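Local structure of transferrin (Manduca sexta, 6WB6) at residues V122-P127 / S146-E151; P473-I478 / F647-T652; E32-R37 / R49-V54; A542-S545 / H551-A554. The protein transports iron, binding a single ferric ion per molecule together with a carbonate anion. One frame throughout, in Å; residues are numbered along the deposited sequence.

Contact 1 of 4, residues V122-P127 / S146-E151; sequences VGYKIP and SPKENE. With CO3 (carbonate ion), chain G.
Two donors from different helices grip Glu151 OE1. The phenol of Tyr124 gives its proton to this oxygen, with Tyr124 OH 2.8 Å from Glu151 OE1, and Lys148 NZ, one helical turn back, holds the same oxygen in a salt bridge at 2.9 Å. The tyrosine arrives on the anti side and the lysine on the syn side, tilted 17° and 25° out of the carboxylate plane. The carboxylate in turn lies at the edge of the phenol, its plane turned 61° from the ring. Lys148 gets there by bending at chi2 and chi3, and its NZ also bonds Asn119 OD1. On the other carboxylate oxygen, OE2, Glu151 binds Arg344 and His346.

Tyr124 stands in the first turns of helix 121-131, whose N-terminal end makes the anion site of the transferrin fold. There Val122 N points almost straight at carbonate O3, 3.0 Å away, and Gly123 N reaches carbonate O2 at 3.1 Å; Arg120 NE and Thr116 OG1 add further bonds. Val122 CG2 packs against the anion, 3.3 Å from carbonate O2. A leucine in place of Glu151 would probably leave the Tyr124 hydroxyl without its acceptor, and Lys148 and Arg344 without the carboxylate charge they share. Ser146 caps the second helix, its OG accepting from Glu149 N.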
loop_
_atom_site.group_PDB
_atom_site.type_symbol
_atom_site.label_atom_id
_atom_site.label_comp_id
_atom_site.label_asym_id
_atom_site.label_seq_id
_atom_site.Cartn_x
_atom_site.Cartn_y
_atom_site.Cartn_z
ATOM N N VAL A 122 -17.861 2.473 -9.877
ATOM C CA VAL A 122 -19.204 2.974 -10.157
ATOM C C VAL A 122 -19.838 3.498 -8.885
ATOM O O VAL A 122 -20.677 4.412 -8.926
ATOM C CB VAL A 122 -20.107 1.898 -10.803
ATOM C CG1 VAL A 122 -19.422 1.289 -12.010
ATOM C CG2 VAL A 122 -20.512 0.795 -9.782
ATOM N N GLY A 123 -19.452 2.945 -7.752
ATOM C CA GLY A 123 -20.110 3.309 -6.515
ATOM C C GLY A 123 -19.443 4.403 -5.727
ATOM O O GLY A 123 -19.968 4.797 -4.683
ATOM N N TYR A 124 -18.310 4.928 -6.187
ATOM C CA TYR A 124 -17.620 5.950 -5.404
ATOM C C TYR A 124 -16.813 6.954 -6.230
ATOM O O TYR A 124 -17.124 8.154 -6.220
ATOM C CB TYR A 124 -16.722 5.254 -4.401
ATOM C CG TYR A 124 -16.137 6.134 -3.365
ATOM C CD1 TYR A 124 -16.802 6.367 -2.164
ATOM C CD2 TYR A 124 -14.902 6.728 -3.559
ATOM C CE1 TYR A 124 -16.238 7.171 -1.179
ATOM C CE2 TYR A 124 -14.330 7.548 -2.584
ATOM C CZ TYR A 124 -14.990 7.765 -1.403
ATOM O OH TYR A 124 -14.396 8.573 -0.441
ATOM N N LYS A 125 -15.773 6.477 -6.922
ATOM C CA LYS A 125 -14.899 7.358 -7.683
ATOM C C LYS A 125 -15.641 8.059 -8.796
ATOM O O LYS A 125 -15.449 9.252 -9.012
ATOM C CB LYS A 125 -13.724 6.572 -8.262
ATOM C CG LYS A 125 -12.920 5.825 -7.202
ATOM C CD LYS A 125 -11.616 5.284 -7.724
ATOM C CE LYS A 125 -11.816 4.068 -8.620
ATOM N NZ LYS A 125 -10.500 3.619 -9.220
ATOM N N ILE A 126 -16.483 7.342 -9.525
ATOM C CA ILE A 126 -17.228 7.963 -10.613
ATOM C C ILE A 126 -18.225 8.948 -9.995
ATOM O O ILE A 126 -18.205 10.145 -10.337
ATOM C CB ILE A 126 -17.882 6.883 -11.493
ATOM C CG1 ILE A 126 -16.786 6.165 -12.305
ATOM C CG2 ILE A 126 -18.972 7.450 -12.395
ATOM C CD1 ILE A 126 -17.317 5.164 -13.267
ATOM N N PRO A 127 -19.084 8.531 -9.071
ATOM C CA PRO A 127 -20.005 9.519 -8.487
ATOM C C PRO A 127 -19.288 10.753 -7.969
ATOM O O PRO A 127 -19.754 11.879 -8.171
ATOM C CB PRO A 127 -20.680 8.730 -7.372
ATOM C CG PRO A 127 -20.754 7.369 -7.887
ATOM C CD PRO A 127 -19.449 7.157 -8.653
ATOM N N SER A 146 -7.335 15.853 5.446
ATOM C CA SER A 146 -6.800 15.214 4.264
ATOM C C SER A 146 -7.811 15.164 3.126
ATOM O O SER A 146 -9.020 15.287 3.340
ATOM C CB SER A 146 -6.398 13.794 4.591
ATOM O OG SER A 146 -7.568 13.060 4.875
ATOM N N PRO A 147 -7.333 14.958 1.891
ATOM C CA PRO A 147 -8.264 14.734 0.776
ATOM C C PRO A 147 -9.251 13.590 0.994
ATOM O O PRO A 147 -10.405 13.714 0.579
ATOM C CB PRO A 147 -7.319 14.445 -0.393
ATOM C CG PRO A 147 -6.092 15.280 -0.077
ATOM C CD PRO A 147 -5.956 15.213 1.420
ATOM N N LYS A 148 -8.828 12.464 1.575
ATOM C CA LYS A 148 -9.779 11.385 1.796
ATOM C C LYS A 148 -10.877 11.844 2.750
ATOM O O LYS A 148 -12.069 11.610 2.504
ATOM C CB LYS A 148 -9.066 10.146 2.337
ATOM C CG LYS A 148 -9.942 8.900 2.411
ATOM C CD LYS A 148 -10.615 8.545 1.072
ATOM C CE LYS A 148 -9.578 8.437 -0.088
ATOM N NZ LYS A 148 -10.230 8.178 -1.399
ATOM N N GLU A 149 -10.504 12.549 3.821
ATOM C CA GLU A 149 -11.536 13.038 4.729
ATOM C C GLU A 149 -12.425 14.071 4.058
ATOM O O GLU A 149 -13.630 14.113 4.322
ATOM C CB GLU A 149 -10.939 13.624 6.001
ATOM C CG GLU A 149 -12.036 13.778 7.051
ATOM C CD GLU A 149 -11.558 14.205 8.424
ATOM O OE1 GLU A 149 -10.347 14.332 8.626
ATOM O OE2 GLU A 149 -12.421 14.391 9.315
ATOM N N ASN A 150 -11.867 14.893 3.166
ATOM C CA ASN A 150 -12.698 15.870 2.481
ATOM C C ASN A 150 -13.835 15.186 1.701
ATOM O O ASN A 150 -14.971 15.663 1.712
ATOM C CB ASN A 150 -11.844 16.739 1.568
ATOM C CG ASN A 150 -11.363 18.016 2.269
ATOM O OD1 ASN A 150 -12.076 19.025 2.333
ATOM N ND2 ASN A 150 -10.159 17.966 2.805
ATOM N N GLU A 151 -13.539 14.068 1.038
ATOM C CA GLU A 151 -14.533 13.327 0.259
ATOM C C GLU A 151 -15.619 12.769 1.142
ATOM O O GLU A 151 -16.801 12.822 0.798
ATOM C CB GLU A 151 -13.877 12.149 -0.459
ATOM C CG GLU A 151 -12.877 12.506 -1.441
ATOM C CD GLU A 151 -12.073 11.302 -1.921
ATOM O OE1 GLU A 151 -12.322 10.136 -1.490
ATOM O OE2 GLU A 151 -11.198 11.541 -2.763
HETATM C C CO3 G . -17.341 -0.612 -8.410
HETATM O O1 CO3 G . -16.936 -1.671 -7.775
HETATM O O2 CO3 G . -17.938 0.284 -7.711
HETATM O O3 CO3 G . -17.162 -0.410 -9.680
#

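Contact 2 of 4, residues P473-I478 / F647-T652; sequences PLFYLI and FEKFKT
Two helices, 467-479 and 644-659, come together here with Phe475 and Thr652 as the nearest pair of residues, their CA atoms 8.7 Å apart. This is helix-helix packing within the second transferrin-like half of the molecule, between helix 467-479 and the helix near the C-terminal end, and it lies away from the iron and carbonate sites. Within the two segments the contact is carried by one aromatic side chain. Phe475 points across to the other helix, and with CG anti to the backbone N (chi1 169°) its ring is carried out into the gap between the helices.

Two aliphatic groups meet the CE1 and CE2 corners of that ring. The methyl group of Thr652 comes up to the first, its CG2 3.7 Å from Phe475 CE1, while the methylene next to the lysine ammonium reaches the second, Lys649 CE lying 4.1 Å from Phe475 CE2. Both approach obliquely. Phenylalanine suits a buried position that must span to a neighbouring helix, and its two partners suit their more open places: the partly exposed lysine lends an aliphatic chain while its charged end runs on beyond the ring, and the exposed threonine offers a methyl.

Farther along helix 644-659, Ile653 and Val656 also touch the Phe475 ring, adding two more apolar contacts from the same helix. At the CE2 corner, Lys649 NZ lies 4.8 Å from Phe475 CE2, with CE left as the nearest atom of the lysine.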
loop_
_atom_site.group_PDB
_atom_site.type_symbol
_atom_site.label_atom_id
_atom_site.label_comp_id
_atom_site.label_asym_id
_atom_site.label_seq_id
_atom_site.Cartn_x
_atom_site.Cartn_y
_atom_site.Cartn_z
ATOM N N PRO A 473 19.962 -2.493 26.051
ATOM C CA PRO A 473 20.411 -2.958 27.380
ATOM C C PRO A 473 20.879 -1.830 28.290
ATOM O O PRO A 473 20.638 -1.869 29.504
ATOM C CB PRO A 473 21.559 -3.920 27.048
ATOM C CG PRO A 473 21.427 -4.215 25.558
ATOM C CD PRO A 473 20.806 -3.023 24.963
ATOM N N LEU A 474 21.549 -0.816 27.741
ATOM C CA LEU A 474 21.982 0.295 28.580
ATOM C C LEU A 474 20.782 1.065 29.109
ATOM O O LEU A 474 20.713 1.385 30.301
ATOM C CB LEU A 474 22.898 1.237 27.805
ATOM C CG LEU A 474 24.366 1.320 28.193
ATOM C CD1 LEU A 474 25.028 2.482 27.420
ATOM C CD2 LEU A 474 24.540 1.510 29.687
ATOM N N PHE A 475 19.826 1.384 28.230
ATOM C CA PHE A 475 18.629 2.058 28.707
ATOM C C PHE A 475 17.862 1.182 29.665
ATOM O O PHE A 475 17.295 1.673 30.653
ATOM C CB PHE A 475 17.680 2.444 27.583
ATOM C CG PHE A 475 16.333 2.888 28.103
ATOM C CD1 PHE A 475 16.133 4.206 28.481
ATOM C CD2 PHE A 475 15.295 1.991 28.269
ATOM C CE1 PHE A 475 14.927 4.623 28.994
ATOM C CE2 PHE A 475 14.077 2.400 28.789
ATOM C CZ PHE A 475 13.891 3.727 29.148
ATOM N N TYR A 476 17.765 -0.109 29.358
ATOM C CA TYR A 476 16.950 -0.964 30.208
ATOM C C TYR A 476 17.498 -0.985 31.620
ATOM O O TYR A 476 16.742 -0.868 32.587
ATOM C CB TYR A 476 16.863 -2.379 29.651
ATOM C CG TYR A 476 15.941 -3.254 30.469
ATOM C CD1 TYR A 476 16.398 -3.906 31.608
ATOM C CD2 TYR A 476 14.610 -3.421 30.116
ATOM C CE1 TYR A 476 15.565 -4.685 32.357
ATOM C CE2 TYR A 476 13.770 -4.213 30.864
ATOM C CZ TYR A 476 14.248 -4.836 31.982
ATOM O OH TYR A 476 13.393 -5.636 32.707
ATOM N N LEU A 477 18.817 -1.082 31.760
ATOM C CA LEU A 477 19.400 -1.121 33.095
ATOM C C LEU A 477 19.299 0.237 33.782
ATOM O O LEU A 477 18.809 0.331 34.914
ATOM C CB LEU A 477 20.847 -1.599 33.003
ATOM C CG LEU A 477 20.950 -3.105 32.718
ATOM C CD1 LEU A 477 22.379 -3.465 32.379
ATOM C CD2 LEU A 477 20.481 -3.908 33.889
ATOM N N ILE A 478 19.742 1.304 33.108
ATOM C CA ILE A 478 19.626 2.650 33.671
ATOM C C ILE A 478 18.188 2.932 34.094
ATOM O O ILE A 478 17.934 3.461 35.184
ATOM C CB ILE A 478 20.137 3.700 32.662
ATOM C CG1 ILE A 478 21.667 3.602 32.513
ATOM C CG2 ILE A 478 19.762 5.090 33.109
ATOM C CD1 ILE A 478 22.253 4.529 31.498
ATOM N N PHE A 647 7.183 6.618 19.906
ATOM C CA PHE A 647 7.965 7.838 19.747
ATOM C C PHE A 647 8.544 8.286 21.080
ATOM O O PHE A 647 9.757 8.507 21.214
ATOM C CB PHE A 647 7.095 8.952 19.172
ATOM C CG PHE A 647 7.834 10.255 18.961
ATOM C CD1 PHE A 647 9.193 10.262 18.700
ATOM C CD2 PHE A 647 7.157 11.459 19.015
ATOM C CE1 PHE A 647 9.863 11.456 18.492
ATOM C CE2 PHE A 647 7.806 12.653 18.804
ATOM C CZ PHE A 647 9.171 12.654 18.541
ATOM N N GLU A 648 7.679 8.427 22.086
ATOM C CA GLU A 648 8.121 8.980 23.355
ATOM C C GLU A 648 9.131 8.073 24.027
ATOM O O GLU A 648 10.130 8.556 24.568
ATOM C CB GLU A 648 6.918 9.242 24.245
ATOM C CG GLU A 648 6.118 10.380 23.656
ATOM C CD GLU A 648 4.816 10.661 24.375
ATOM O OE1 GLU A 648 4.372 9.827 25.210
ATOM O OE2 GLU A 648 4.245 11.730 24.077
ATOM N N LYS A 649 8.930 6.755 23.939
ATOM C CA LYS A 649 9.940 5.847 24.454
ATOM C C LYS A 649 11.266 6.009 23.707
ATOM O O LYS A 649 12.334 6.010 24.328
ATOM C CB LYS A 649 9.451 4.404 24.375
ATOM C CG LYS A 649 10.562 3.448 24.735
ATOM C CD LYS A 649 10.112 2.190 25.405
ATOM C CE LYS A 649 11.315 1.459 25.980
ATOM N NZ LYS A 649 11.101 -0.005 25.928
ATOM N N PHE A 650 11.224 6.157 22.377
ATOM C CA PHE A 650 12.468 6.338 21.631
ATOM C C PHE A 650 13.179 7.613 22.065
ATOM O O PHE A 650 14.411 7.652 22.131
ATOM C CB PHE A 650 12.204 6.361 20.122
ATOM C CG PHE A 650 11.801 5.014 19.541
ATOM C CD1 PHE A 650 12.373 3.837 19.998
ATOM C CD2 PHE A 650 10.842 4.934 18.553
ATOM C CE1 PHE A 650 11.994 2.620 19.469
ATOM C CE2 PHE A 650 10.458 3.729 18.039
ATOM C CZ PHE A 650 11.035 2.575 18.490
ATOM N N LYS A 651 12.416 8.660 22.384
ATOM C CA LYS A 651 13.031 9.894 22.864
ATOM C C LYS A 651 13.666 9.705 24.231
ATOM O O LYS A 651 14.735 10.264 24.504
ATOM C CB LYS A 651 11.997 11.017 22.921
ATOM C CG LYS A 651 11.604 11.554 21.563
ATOM C CD LYS A 651 10.860 12.863 21.680
ATOM C CE LYS A 651 9.574 12.707 22.467
ATOM N NZ LYS A 651 8.586 13.705 22.028
ATOM N N THR A 652 13.033 8.929 25.107
ATOM C CA THR A 652 13.621 8.732 26.426
ATOM C C THR A 652 14.913 7.939 26.306
ATOM O O THR A 652 15.928 8.291 26.920
ATOM C CB THR A 652 12.631 8.032 27.368
ATOM O OG1 THR A 652 11.409 8.789 27.420
ATOM C CG2 THR A 652 13.199 7.916 28.786
#

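Contact 3 of 4, residues E32-R37 / R49-V54; sequences ECVPAR and RQADFV
Gln50 meets Val34 through its backbone, and Ala51 follows with its methyl group. Just before them, Arg49 ends helix 39-47 in a Schellman motif, its positive phi of 65° turning the chain out of the helix. The carbonyl of Gln50 then lies against the branched end of Val34: Gln50 O is 3.4 Å from Val34 CG2 and 3.5 Å from Val34 CG1, so the oxygen sits over the fork of the valine. Val34 has CG1 anti to its backbone N (chi1 -175°), which leaves CG2 beside that N and facing the next residue. There the methyl of Ala51 points toward the strand, with Ala51 CB 4.3 Å from Val34 CG2. A small alanine fits this buried spot, where the backbones approach to 6.3 Å between the CA atoms of Val34 and Ala51. Asp52 turns to Lys6 and His279, and Phe53 begins strand 53-56 and lays its side chain on Leu7.

Strand 5-10, helix 14-21 and the parallel neighbouring strand 31-36 form a beta-alpha-beta unit, Val34 bonding through its backbone to Leu7 and Val9. Helix 14-21 packs on Pro35 and on Cys33, disulfide-bonded to Cys17, and helix 39-47 links strand 31-36 to strand 53-56.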
loop_
_atom_site.group_PDB
_atom_site.type_symbol
_atom_site.label_atom_id
_atom_site.label_comp_id
_atom_site.label_asym_id
_atom_site.label_seq_id
_atom_site.Cartn_x
_atom_site.Cartn_y
_atom_site.Cartn_z
ATOM N N GLU A 32 9.383 -12.754 -27.317
ATOM C CA GLU A 32 10.462 -12.805 -26.349
ATOM C C GLU A 32 10.038 -12.089 -25.085
ATOM O O GLU A 32 9.293 -11.106 -25.120
ATOM C CB GLU A 32 11.775 -12.166 -26.824
ATOM C CG GLU A 32 11.774 -11.602 -28.192
ATOM C CD GLU A 32 13.140 -10.990 -28.552
ATOM O OE1 GLU A 32 13.989 -10.843 -27.644
ATOM O OE2 GLU A 32 13.370 -10.655 -29.735
ATOM N N CYS A 33 10.550 -12.588 -23.978
ATOM C CA CYS A 33 10.322 -12.004 -22.669
ATOM C C CYS A 33 11.416 -10.963 -22.408
ATOM O O CYS A 33 12.608 -11.276 -22.506
ATOM C CB CYS A 33 10.333 -13.128 -21.636
ATOM S SG CYS A 33 9.083 -14.451 -21.999
ATOM N N VAL A 34 11.018 -9.728 -22.123
ATOM C CA VAL A 34 11.921 -8.673 -21.671
ATOM C C VAL A 34 11.584 -8.377 -20.215
ATOM O O VAL A 34 10.472 -7.912 -19.931
ATOM C CB VAL A 34 11.790 -7.403 -22.524
ATOM C CG1 VAL A 34 12.847 -6.344 -22.110
ATOM C CG2 VAL A 34 11.876 -7.736 -23.985
ATOM N N PRO A 35 12.483 -8.628 -19.261
ATOM C CA PRO A 35 12.154 -8.321 -17.867
ATOM C C PRO A 35 12.163 -6.831 -17.614
ATOM O O PRO A 35 12.929 -6.079 -18.218
ATOM C CB PRO A 35 13.263 -9.018 -17.073
ATOM C CG PRO A 35 14.437 -9.031 -18.030
ATOM C CD PRO A 35 13.821 -9.238 -19.386
ATOM N N ALA A 36 11.292 -6.404 -16.702
ATOM C CA ALA A 36 11.371 -5.065 -16.160
ATOM C C ALA A 36 11.217 -5.137 -14.652
ATOM O O ALA A 36 10.919 -6.190 -14.079
ATOM C CB ALA A 36 10.330 -4.115 -16.765
ATOM N N ARG A 37 11.501 -4.004 -14.012
ATOM C CA ARG A 37 11.331 -3.899 -12.561
ATOM C C ARG A 37 9.870 -4.092 -12.176
ATOM O O ARG A 37 9.555 -4.676 -11.129
ATOM C CB ARG A 37 11.833 -2.526 -12.087
ATOM C CG ARG A 37 11.380 -2.129 -10.667
ATOM C CD ARG A 37 11.630 -0.646 -10.374
ATOM N NE ARG A 37 10.500 0.151 -10.818
ATOM C CZ ARG A 37 10.530 1.054 -11.788
ATOM N NH1 ARG A 37 11.663 1.336 -12.419
ATOM N NH2 ARG A 37 9.425 1.708 -12.100
ATOM N N ARG A 49 11.297 1.087 -27.063
ATOM C CA ARG A 49 11.444 -0.042 -27.977
ATOM C C ARG A 49 12.355 -1.148 -27.472
ATOM O O ARG A 49 12.778 -1.979 -28.279
ATOM C CB ARG A 49 11.964 0.397 -29.352
ATOM C CG ARG A 49 10.887 0.815 -30.344
ATOM C CD ARG A 49 10.161 2.094 -29.923
ATOM N NE ARG A 49 9.206 2.531 -30.942
ATOM C CZ ARG A 49 8.316 3.507 -30.792
ATOM N NH1 ARG A 49 8.226 4.182 -29.655
ATOM N NH2 ARG A 49 7.507 3.806 -31.784
ATOM N N GLN A 50 12.696 -1.197 -26.176
ATOM C CA GLN A 50 13.293 -2.429 -25.659
ATOM C C GLN A 50 12.257 -3.520 -25.461
ATOM O O GLN A 50 12.613 -4.655 -25.153
ATOM C CB GLN A 50 13.972 -2.230 -24.316
ATOM C CG GLN A 50 15.157 -1.300 -24.303
ATOM C CD GLN A 50 15.645 -1.083 -22.880
ATOM O OE1 GLN A 50 15.657 0.038 -22.372
ATOM N NE2 GLN A 50 16.029 -2.164 -22.221
ATOM N N ALA A 51 10.991 -3.173 -25.547
ATOM C CA ALA A 51 9.913 -4.138 -25.592
ATOM C C ALA A 51 8.935 -3.590 -26.595
ATOM O O ALA A 51 9.030 -2.425 -26.995
ATOM C CB ALA A 51 9.270 -4.353 -24.219
ATOM N N ASP A 52 7.999 -4.429 -27.015
ATOM C CA ASP A 52 7.026 -4.017 -28.009
ATOM C C ASP A 52 5.631 -3.859 -27.437
ATOM O O ASP A 52 4.864 -3.053 -27.962
ATOM C CB ASP A 52 6.989 -5.021 -29.170
ATOM C CG ASP A 52 8.351 -5.146 -29.864
ATOM O OD1 ASP A 52 8.901 -4.103 -30.260
ATOM O OD2 ASP A 52 8.860 -6.268 -29.994
ATOM N N PHE A 53 5.296 -4.574 -26.361
ATOM C CA PHE A 53 3.976 -4.445 -25.763
ATOM C C PHE A 53 3.989 -5.001 -24.351
ATOM O O PHE A 53 4.903 -5.728 -23.936
ATOM C CB PHE A 53 2.910 -5.160 -26.594
ATOM C CG PHE A 53 3.031 -6.675 -26.571
ATOM C CD1 PHE A 53 4.176 -7.306 -27.039
ATOM C CD2 PHE A 53 1.971 -7.459 -26.097
ATOM C CE1 PHE A 53 4.278 -8.714 -27.034
ATOM C CE2 PHE A 53 2.040 -8.845 -26.084
ATOM C CZ PHE A 53 3.180 -9.492 -26.539
ATOM N N VAL A 54 2.921 -4.672 -23.633
ATOM C CA VAL A 54 2.772 -5.032 -22.234
ATOM C C VAL A 54 1.294 -4.950 -21.867
ATOM O O VAL A 54 0.569 -4.097 -22.394
ATOM C CB VAL A 54 3.632 -4.112 -21.353
ATOM C CG1 VAL A 54 3.110 -2.665 -21.440
ATOM C CG2 VAL A 54 3.671 -4.627 -19.935
#

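Contact 4 of 4, residues A542-S545 / H551-A554; sequences AFVS and HFDA
Phe552 has CG anti to its carbonyl carbon, and this chi1 of -67° directs the ring from the loop at 551-554 toward strand 542-545, while a chi2 of 90° sets its rotation, with CE1 and CZ toward the methyls there. Val544 answers from the opposite direction: at chi1 -65° its CG2 lies between the backbone N and the carbonyl carbon, and this is the methyl that meets the ring. Val544 CG2 stands 4.0 Å from Phe552 CE1. Beside it the methyl of Ala542 approaches the end of the same ring, Ala542 CB being 4.1 Å from Phe552 CZ. Both methyls come at an oblique angle to the ring.

Alternation along the strand explains the pair. Ala542 and Val544, two residues apart, point to the same side, while Phe543 between them points to the other, where its ring meets that of His461. A short alanine and a branched valine together make a shallow apolar surface for a flat aromatic group. The CA atoms of Ala542 and Phe552 stay 10.3 Å apart, the side chains bridging the gap. All three residues are buried.

Trp531 and Leu534 of helix 530-535 also touch the Phe552 ring, and Tyr557 meets it edge-to-face. Strand 542-545 runs antiparallel to 437-443 and parallel to 458-461, so Phe552 packs a connecting loop onto one side of a mixed beta-sheet flanked by helices, as in the alpha/beta domains of transferrins.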
loop_
_atom_site.group_PDB
_atom_site.type_symbol
_atom_site.label_atom_id
_atom_site.label_comp_id
_atom_site.label_asym_id
_atom_site.label_seq_id
_atom_site.Cartn_x
_atom_site.Cartn_y
_atom_site.Cartn_z
ATOM N N ALA A 542 22.423 -12.904 25.450
ATOM C CA ALA A 542 22.852 -12.191 24.249
ATOM C C ALA A 542 21.835 -11.114 23.903
ATOM O O ALA A 542 20.689 -11.432 23.588
ATOM C CB ALA A 542 23.032 -13.142 23.065
ATOM N N PHE A 543 22.257 -9.845 23.955
ATOM C CA PHE A 543 21.427 -8.719 23.512
ATOM C C PHE A 543 21.668 -8.525 22.020
ATOM O O PHE A 543 22.678 -7.945 21.595
ATOM C CB PHE A 543 21.732 -7.444 24.285
ATOM C CG PHE A 543 21.612 -7.606 25.761
ATOM C CD1 PHE A 543 20.393 -7.402 26.397
ATOM C CD2 PHE A 543 22.708 -7.994 26.519
ATOM C CE1 PHE A 543 20.275 -7.577 27.765
ATOM C CE2 PHE A 543 22.590 -8.180 27.889
ATOM C CZ PHE A 543 21.376 -7.967 28.508
ATOM N N VAL A 544 20.722 -9.007 21.229
ATOM C CA VAL A 544 20.800 -8.984 19.781
ATOM C C VAL A 544 19.489 -8.408 19.280
ATOM O O VAL A 544 18.590 -8.113 20.057
ATOM C CB VAL A 544 21.065 -10.387 19.220
ATOM C CG1 VAL A 544 22.453 -10.852 19.671
ATOM C CG2 VAL A 544 19.987 -11.371 19.698
ATOM N N SER A 545 19.402 -8.207 17.976
ATOM C CA SER A 545 18.146 -7.824 17.370
ATOM C C SER A 545 17.336 -9.070 17.091
ATOM O O SER A 545 17.890 -10.130 16.811
ATOM C CB SER A 545 18.348 -7.083 16.051
ATOM O OG SER A 545 17.119 -7.104 15.313
ATOM N N HIS A 551 20.362 -17.028 13.730
ATOM C CA HIS A 551 21.624 -17.560 14.211
ATOM C C HIS A 551 21.493 -18.324 15.529
ATOM O O HIS A 551 22.528 -18.684 16.094
ATOM C CB HIS A 551 22.646 -16.424 14.384
ATOM C CG HIS A 551 22.924 -15.661 13.127
ATOM N ND1 HIS A 551 24.063 -15.856 12.376
ATOM C CD2 HIS A 551 22.208 -14.706 12.486
ATOM C CE1 HIS A 551 24.041 -15.048 11.331
ATOM N NE2 HIS A 551 22.927 -14.338 11.373
ATOM N N PHE A 552 20.275 -18.556 16.037
ATOM C CA PHE A 552 20.068 -19.235 17.314
ATOM C C PHE A 552 19.115 -20.400 17.131
ATOM O O PHE A 552 17.992 -20.212 16.656
ATOM C CB PHE A 552 19.472 -18.321 18.389
ATOM C CG PHE A 552 20.374 -17.232 18.826
ATOM C CD1 PHE A 552 20.351 -16.013 18.184
ATOM C CD2 PHE A 552 21.254 -17.424 19.873
ATOM C CE1 PHE A 552 21.198 -14.985 18.580
ATOM C CE2 PHE A 552 22.089 -16.413 20.283
ATOM C CZ PHE A 552 22.064 -15.180 19.638
ATOM N N ASP A 553 19.537 -21.575 17.584
ATOM C CA ASP A 553 18.736 -22.793 17.455
ATOM C C ASP A 553 17.482 -22.717 18.329
ATOM O O ASP A 553 17.565 -22.616 19.556
ATOM C CB ASP A 553 19.606 -23.995 17.826
ATOM C CG ASP A 553 18.907 -25.321 17.607
ATOM O OD1 ASP A 553 17.902 -25.583 18.290
ATOM O OD2 ASP A 553 19.369 -26.105 16.751
ATOM N N ALA A 554 16.314 -22.771 17.691
ATOM C CA ALA A 554 15.053 -22.598 18.409
ATOM C C ALA A 554 14.850 -23.641 19.508
ATOM O O ALA A 554 14.195 -23.359 20.522
ATOM C CB ALA A 554 13.893 -22.663 17.418
#

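How the contacts relate
Along the chain contact 3 comes first, then contact 1, both in the first transferrin-like half; contacts 2 and 4 belong to the second, where contact 4 is nested in the long loop closed by contact 2. Only contacts 2 and 4 touch: their centres are 21 Å apart, and Pro473 CG of helix 467-479 packs on Phe543 CG of strand 542-545 at 3.4 Å. Contacts 1 and 3 have centres about 35 Å apart. Contact 1 lies at the helix that binds carbonate, whereas the other three are packing away from the annotated sites. Contacts 2 and 3 fall on opposite sides of the chain's centre, about 51 Å apart between centres, in keeping with a two-lobed protein.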